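Local structure of MlnE (Bacillus amyloliquefaciens subsp. plantarum, 5D2E) at residues 357-362 against 403-408. The protein probably reduces beta-keto intermediates with NADPH, as the B-type ketoreductase part of a larger polyketide synthase of the macrolactin assembly line. Numbering follows the deposited sequence.
Sequences ILHSAG and FVMFSS. With NAP (NADP nicotinamide-adenine-dinucleotide phosphate), chain B.
Donors alternate between Ile357–His359 and Phe403–Phe406: Val404 N gives its hydrogen to Ile357 O and His359 N to Val404 O, both at 2.8 Å. This ladder, with strand directions only 13° apart, defines a parallel pair. Its tight part runs from Ile357 to the Ser360–Phe406 contact. Leu358 CD2 meets Val404 CB at 3.7 Å on the face covered by helix 284-296, while Ile357 CD1 approaches Phe403 CD2 at 4.0 Å on the other. There, too, Met405 CG lies near the plane of the His359 imidazole, at its edge, and Thr279 OG1 is hydrogen-bonded to His359 ND1. The pair belongs to the Rossmann-type sheet of the short-chain dehydrogenase/reductase fold, whose strands part toward NADP, Ser360 CA and Phe406 CA being 5.3 Å apart. The third bond, Phe406 N to His359 O (3.1 Å), stays straight at its hydrogen but arrives off the carbonyl axis (C=O...N 151°). With CG anti to its carbonyl carbon (chi1 -78°), the Phe406 ring lies alongside Ser360, CD2 3.3 Å from OG. Beyond, Ala361, Gly362, Ser407 and Ser408 do not touch across the pair; NADP lies between these diverging ends, a looser part still buried from solvent. Ser360 O accepts from O3D of the nicotinamide ribose, Gly362 N donates to O4B of the adenosine ribose, and Ser407 O stands 3.2 Å from nicotinamide C6N.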
loop_
_atom_site.group_PDB
_atom_site.type_symbol
_atom_site.label_atom_id
_atom_site.label_comp_id
_atom_site.label_asym_id
_atom_site.label_seq_id
_atom_site.Cartn_x
_atom_site.Cartn_y
_atom_site.Cartn_z
ATOM N N ILE A 357 17.226 6.690 6.050
ATOM C CA ILE A 357 16.026 6.375 6.838
ATOM C C ILE A 357 15.600 4.931 6.492
ATOM O O ILE A 357 15.432 4.601 5.284
ATOM C CB ILE A 357 14.880 7.322 6.563
ATOM C CG1 ILE A 357 15.284 8.708 6.931
ATOM C CG2 ILE A 357 13.574 6.895 7.290
ATOM C CD1 ILE A 357 14.227 9.739 6.674
ATOM N N LEU A 358 15.353 4.126 7.546
ATOM C CA LEU A 358 14.663 2.848 7.456
ATOM C C LEU A 358 13.374 3.066 8.210
ATOM O O LEU A 358 13.375 3.431 9.395
ATOM C CB LEU A 358 15.415 1.706 8.122
ATOM C CG LEU A 358 16.751 1.265 7.584
ATOM C CD1 LEU A 358 17.249 0.063 8.366
ATOM C CD2 LEU A 358 16.681 0.865 6.102
ATOM N N HIS A 359 12.262 2.935 7.494
ATOM C CA HIS A 359 10.936 3.250 8.092
ATOM C C HIS A 359 10.241 1.977 8.439
ATOM O O HIS A 359 9.640 1.343 7.584
ATOM C CB HIS A 359 10.149 4.126 7.122
ATOM C CG HIS A 359 8.779 4.518 7.578
ATOM N ND1 HIS A 359 8.465 4.847 8.873
ATOM C CD2 HIS A 359 7.620 4.616 6.876
ATOM C CE1 HIS A 359 7.186 5.186 8.940
ATOM N NE2 HIS A 359 6.662 5.047 7.733
ATOM N N SER A 360 10.342 1.586 9.735
ATOM C CA SER A 360 9.852 0.276 10.199
ATOM C C SER A 360 8.661 0.451 11.132
ATOM O O SER A 360 8.069 -0.545 11.557
ATOM C CB SER A 360 10.966 -0.484 10.968
ATOM O OG SER A 360 10.643 -1.825 11.105
ATOM N N ALA A 361 8.316 1.685 11.478
ATOM C CA ALA A 361 7.187 1.948 12.336
ATOM C C ALA A 361 5.912 1.386 11.731
ATOM O O ALA A 361 5.653 1.477 10.507
ATOM C CB ALA A 361 7.018 3.449 12.544
ATOM N N GLY A 362 5.122 0.769 12.573
ATOM C CA GLY A 362 3.875 0.166 12.148
ATOM C C GLY A 362 3.140 -0.531 13.264
ATOM O O GLY A 362 3.674 -0.721 14.369
ATOM N N PHE A 403 16.204 5.816 1.496
ATOM C CA PHE A 403 14.895 5.998 2.179
ATOM C C PHE A 403 14.195 4.691 1.884
ATOM O O PHE A 403 13.789 4.452 0.737
ATOM C CB PHE A 403 14.153 7.214 1.575
ATOM C CG PHE A 403 12.855 7.588 2.278
ATOM C CD1 PHE A 403 11.703 6.879 2.044
ATOM C CD2 PHE A 403 12.777 8.690 3.109
ATOM C CE1 PHE A 403 10.513 7.243 2.653
ATOM C CE2 PHE A 403 11.583 9.079 3.703
ATOM C CZ PHE A 403 10.443 8.366 3.464
ATOM N N VAL A 404 14.115 3.816 2.888
ATOM C CA VAL A 404 13.632 2.461 2.710
ATOM C C VAL A 404 12.409 2.235 3.577
ATOM O O VAL A 404 12.444 2.490 4.764
ATOM C CB VAL A 404 14.680 1.370 3.022
ATOM C CG1 VAL A 404 14.097 -0.021 2.785
ATOM C CG2 VAL A 404 15.958 1.563 2.174
ATOM N N MET A 405 11.316 1.852 2.936
ATOM C CA MET A 405 10.066 1.565 3.594
ATOM C C MET A 405 9.896 0.035 3.793
ATOM O O MET A 405 9.996 -0.777 2.859
ATOM C CB MET A 405 8.948 2.174 2.774
ATOM C CG MET A 405 9.005 3.709 2.787
ATOM S SD MET A 405 8.012 4.398 1.444
ATOM C CE MET A 405 9.220 4.117 0.176
ATOM N N PHE A 406 9.595 -0.357 5.039
ATOM C CA PHE A 406 9.317 -1.795 5.384
ATOM C C PHE A 406 7.841 -2.057 5.183
ATOM O O PHE A 406 6.991 -1.797 6.065
ATOM C CB PHE A 406 9.770 -2.092 6.827
ATOM C CG PHE A 406 11.287 -2.281 6.989
ATOM C CD1 PHE A 406 12.199 -2.025 5.949
ATOM C CD2 PHE A 406 11.811 -2.728 8.170
ATOM C CE1 PHE A 406 13.556 -2.240 6.070
ATOM C CE2 PHE A 406 13.195 -2.938 8.299
ATOM C CZ PHE A 406 14.060 -2.709 7.259
ATOM N N SER A 407 7.528 -2.497 3.970
ATOM C CA SER A 407 6.176 -2.760 3.585
ATOM C C SER A 407 5.888 -4.253 3.853
ATOM O O SER A 407 6.644 -4.930 4.557
ATOM C CB SER A 407 6.002 -2.338 2.116
ATOM O OG SER A 407 4.637 -2.403 1.743
ATOM N N SER A 408 4.792 -4.762 3.319
ATOM C CA SER A 408 4.328 -6.067 3.617
ATOM C C SER A 408 3.823 -6.693 2.363
ATOM O O SER A 408 3.214 -6.048 1.502
ATOM C CB SER A 408 3.199 -5.980 4.681
ATOM O OG SER A 408 2.525 -7.218 4.799
HETATM P PA NAP B . 7.021 -4.200 15.951
HETATM O O1A NAP B . 8.077 -4.957 16.801
HETATM O O2A NAP B . 5.660 -3.803 16.493
HETATM O O5B NAP B . 7.779 -2.826 15.598
HETATM C C5B NAP B . 7.042 -1.758 15.016
HETATM C C4B NAP B . 7.430 -0.560 15.846
HETATM O O4B NAP B . 6.725 0.584 15.318
HETATM C C3B NAP B . 7.029 -0.644 17.345
HETATM O O3B NAP B . 8.194 -0.729 18.172
HETATM C C2B NAP B . 6.301 0.682 17.618
HETATM O O2B NAP B . 6.721 1.253 18.826
HETATM C C1B NAP B . 6.654 1.523 16.368
HETATM N N9A NAP B . 5.638 2.496 15.990
HETATM C C8A NAP B . 4.295 2.268 15.720
HETATM N N7A NAP B . 3.637 3.449 15.452
HETATM C C5A NAP B . 4.572 4.420 15.473
HETATM C C6A NAP B . 4.577 5.854 15.289
HETATM N N6A NAP B . 3.390 6.456 14.950
HETATM N N1A NAP B . 5.781 6.553 15.498
HETATM C C2A NAP B . 6.908 5.893 15.824
HETATM N N3A NAP B . 6.972 4.546 16.013
HETATM C C4A NAP B . 5.879 3.791 15.865
HETATM O O3 NAP B . 6.776 -4.964 14.531
HETATM P PN NAP B . 7.900 -5.678 13.603
HETATM O O1N NAP B . 7.600 -7.162 13.491
HETATM O O2N NAP B . 9.213 -5.056 14.001
HETATM O O5D NAP B . 7.644 -5.117 12.109
HETATM C C5D NAP B . 8.258 -3.831 11.806
HETATM C C4D NAP B . 7.835 -3.303 10.428
HETATM O O4D NAP B . 8.007 -4.273 9.405
HETATM C C3D NAP B . 6.340 -2.961 10.453
HETATM O O3D NAP B . 6.144 -1.722 9.797
HETATM C C2D NAP B . 5.662 -4.117 9.740
HETATM O O2D NAP B . 4.398 -3.730 9.130
HETATM C C1D NAP B . 6.751 -4.626 8.753
HETATM N N1N NAP B . 6.560 -6.075 8.489
HETATM C C2N NAP B . 6.885 -7.027 9.439
HETATM C C3N NAP B . 6.718 -8.411 9.252
HETATM C C7N NAP B . 7.111 -9.455 10.335
HETATM O O7N NAP B . 6.887 -10.656 10.158
HETATM N N7N NAP B . 7.722 -9.124 11.481
HETATM C C4N NAP B . 6.155 -8.825 8.036
HETATM C C5N NAP B . 5.786 -7.858 7.092
HETATM C C6N NAP B . 6.015 -6.488 7.322
HETATM P P2B NAP B . 5.821 2.305 19.712
HETATM O O1X NAP B . 4.504 1.638 20.084
HETATM O O2X NAP B . 6.728 2.669 20.932
HETATM O O3X NAP B . 5.580 3.483 18.810
#